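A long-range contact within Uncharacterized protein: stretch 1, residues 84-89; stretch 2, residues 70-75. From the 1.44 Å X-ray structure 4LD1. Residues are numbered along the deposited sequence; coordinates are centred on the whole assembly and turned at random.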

# COMPACT_ATOMS: atom_id res chain seq x y z
N GLU A 84 2.69 0.24 -3.62
CA GLU A 84 2.26 1.06 -2.49
C GLU A 84 1.63 2.34 -2.96
O GLU A 84 2.07 2.92 -3.98
CB GLU A 84 3.43 1.38 -1.57
CG GLU A 84 4.21 0.15 -1.23
CD GLU A 84 5.27 0.39 -0.19
OE1 GLU A 84 5.45 1.56 0.22
OE2 GLU A 84 5.92 -0.59 0.21
N LYS A 85 0.68 2.84 -2.22
CA LYS A 85 0.10 4.15 -2.42
C LYS A 85 0.37 4.98 -1.19
O LYS A 85 0.04 4.56 -0.07
CB LYS A 85 -1.40 4.02 -2.66
CG LYS A 85 -1.77 3.23 -3.89
CD LYS A 85 -3.25 3.37 -4.18
CE LYS A 85 -3.64 2.69 -5.50
NZ LYS A 85 -3.11 3.42 -6.70
N HIS A 86 0.96 6.14 -1.35
CA HIS A 86 1.23 7.07 -0.28
C HIS A 86 0.33 8.27 -0.52
O HIS A 86 0.54 9.03 -1.46
CB HIS A 86 2.70 7.47 -0.27
CG HIS A 86 3.64 6.32 -0.12
ND1 HIS A 86 4.98 6.48 0.13
CD2 HIS A 86 3.43 4.98 -0.16
CE1 HIS A 86 5.56 5.30 0.22
NE2 HIS A 86 4.64 4.37 0.06
N PHE A 87 -0.68 8.42 0.31
CA PHE A 87 -1.69 9.46 0.16
C PHE A 87 -1.21 10.74 0.84
O PHE A 87 -0.43 10.69 1.79
CB PHE A 87 -2.99 9.02 0.85
CG PHE A 87 -3.63 7.81 0.24
CD1 PHE A 87 -3.15 6.54 0.51
CD2 PHE A 87 -4.71 7.94 -0.62
CE1 PHE A 87 -3.74 5.43 -0.06
CE2 PHE A 87 -5.30 6.83 -1.19
CZ PHE A 87 -4.81 5.57 -0.91
N PRO A 88 -1.69 11.88 0.36
CA PRO A 88 -1.22 13.17 0.90
C PRO A 88 -1.46 13.33 2.40
O PRO A 88 -0.69 14.05 3.05
CB PRO A 88 -2.04 14.20 0.11
CG PRO A 88 -2.59 13.49 -1.05
CD PRO A 88 -2.68 12.05 -0.72
N ASP A 89 -2.49 12.68 2.93
CA ASP A 89 -2.81 12.78 4.36
C ASP A 89 -1.94 11.89 5.26
O ASP A 89 -2.14 11.86 6.47
CB ASP A 89 -4.30 12.48 4.61
CG ASP A 89 -4.71 11.08 4.20
OD1 ASP A 89 -3.83 10.20 4.08
OD2 ASP A 89 -5.92 10.84 4.02
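Stretch 2 (70-75) PDGMEV

Where two antiparallel strands run out of sheet, the pairing rarely stops at the last backbone hydrogen bond; side chains and solvent commonly extend it. The contact between residues 84-89 and 70-75 of this uncharacterized protein is a compact example. The end-to-end directions of the touching parts lie 166° apart, so stretch 2 runs nearly antiparallel to stretch 1, and 388 Å² of surface is buried, summed over both sides. Stretch 1 is extended through Glu84, Lys85 and His86 and then leaves the sheet; stretch 2 approaches as a turn and becomes strand at Glu74 and Val75.

At Glu84 the contact is made by the backbone: its O lies 3.3 Å from CA of Val75, a CA-H...O contact of the kind that fills the gaps between the stronger bonds of a sheet. The side chain leaves sideways, and its end leads away from stretch 2, where OE1 of Glu84 accepts a hydrogen bond from NE2 of His86 at 2.9 Å, tying together two residues of the same strand.

Lys85 faces Val75 as a non-hydrogen-bonded pair, with their CA atoms 4.7 Å apart and both side chains on the same face of the sheet. CA of Lys85 also approaches O of Glu74 at 3.5 Å, while CB of Lys85 packs against CE of Met73 at 3.5 Å.

His86 supplies the hydrogen-bonded pair. Its N donates to O of Glu74 at 2.7 Å, and N of Glu74 donates back to O of His86 at 3.0 Å; both bonds are nearly straight. The two side chains share the face opposite that of Lys85 and Val75, with CB of His86 4.3 Å from CB of Glu74. Beyond this pair a water takes over, donating to O of His86 at 3.0 Å and to O of Gly72 at 2.8 Å, and so bridging two carbonyls that cannot bond to each other.

Phe87 points its CA-to-CB bond away from stretch 2, yet Met73 still reaches it. The methionine's SD sits over one face of the ring, 4.4 Å from the ring centroid and 4.0 Å from CD2 of Phe87, a sulfur-aromatic contact.

Pro88 closes the contact by packing its ring on the turn, its CG 3.3 Å from O of Asp71. That turn is braced by N of Met73, which donates to OD1 of Asp71 at 3.0 Å, and its backbone angles at Gly72 call for glycine. Asp89 lies beyond reach.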

# COMPACT_ATOMS: atom_id res chain seq x y z
N PRO A 70 0.15 15.63 -8.93
CA PRO A 70 0.14 17.03 -8.47
C PRO A 70 -0.56 17.26 -7.14
O PRO A 70 -0.26 18.25 -6.49
CB PRO A 70 -0.56 17.78 -9.61
CG PRO A 70 -1.12 16.74 -10.53
CD PRO A 70 -0.38 15.48 -10.30
N ASP A 71 -1.44 16.36 -6.71
CA ASP A 71 -2.13 16.51 -5.43
C ASP A 71 -1.34 15.93 -4.26
O ASP A 71 -1.81 15.94 -3.12
CB ASP A 71 -3.53 15.90 -5.49
CG ASP A 71 -3.51 14.38 -5.50
OD1 ASP A 71 -2.46 13.77 -5.80
OD2 ASP A 71 -4.57 13.79 -5.20
N GLY A 72 -0.14 15.42 -4.55
CA GLY A 72 0.74 14.88 -3.53
C GLY A 72 0.75 13.37 -3.41
O GLY A 72 1.60 12.79 -2.73
N MET A 73 -0.21 12.72 -4.07
CA MET A 73 -0.26 11.27 -4.13
C MET A 73 1.04 10.74 -4.74
O MET A 73 1.54 11.28 -5.72
CB MET A 73 -1.44 10.84 -5.00
CG MET A 73 -1.60 9.37 -5.22
SD MET A 73 -2.46 8.60 -3.85
CE MET A 73 -1.19 7.42 -3.50
N GLU A 74 1.56 9.67 -4.17
CA GLU A 74 2.66 8.93 -4.73
C GLU A 74 2.37 7.44 -4.76
O GLU A 74 1.80 6.86 -3.85
CB GLU A 74 3.95 9.20 -3.96
CG GLU A 74 4.27 10.68 -3.84
CD GLU A 74 5.63 10.96 -3.22
OE1 GLU A 74 6.45 10.02 -3.11
OE2 GLU A 74 5.89 12.12 -2.85
N VAL A 75 2.78 6.81 -5.84
CA VAL A 75 2.72 5.39 -6.08
C VAL A 75 4.12 4.83 -6.31
O VAL A 75 4.91 5.39 -7.06
CB VAL A 75 1.87 5.08 -7.32
CG1 VAL A 75 1.93 3.58 -7.66
CG2 VAL A 75 0.45 5.54 -7.08
O HOH W 1 2.30 11.32 -0.48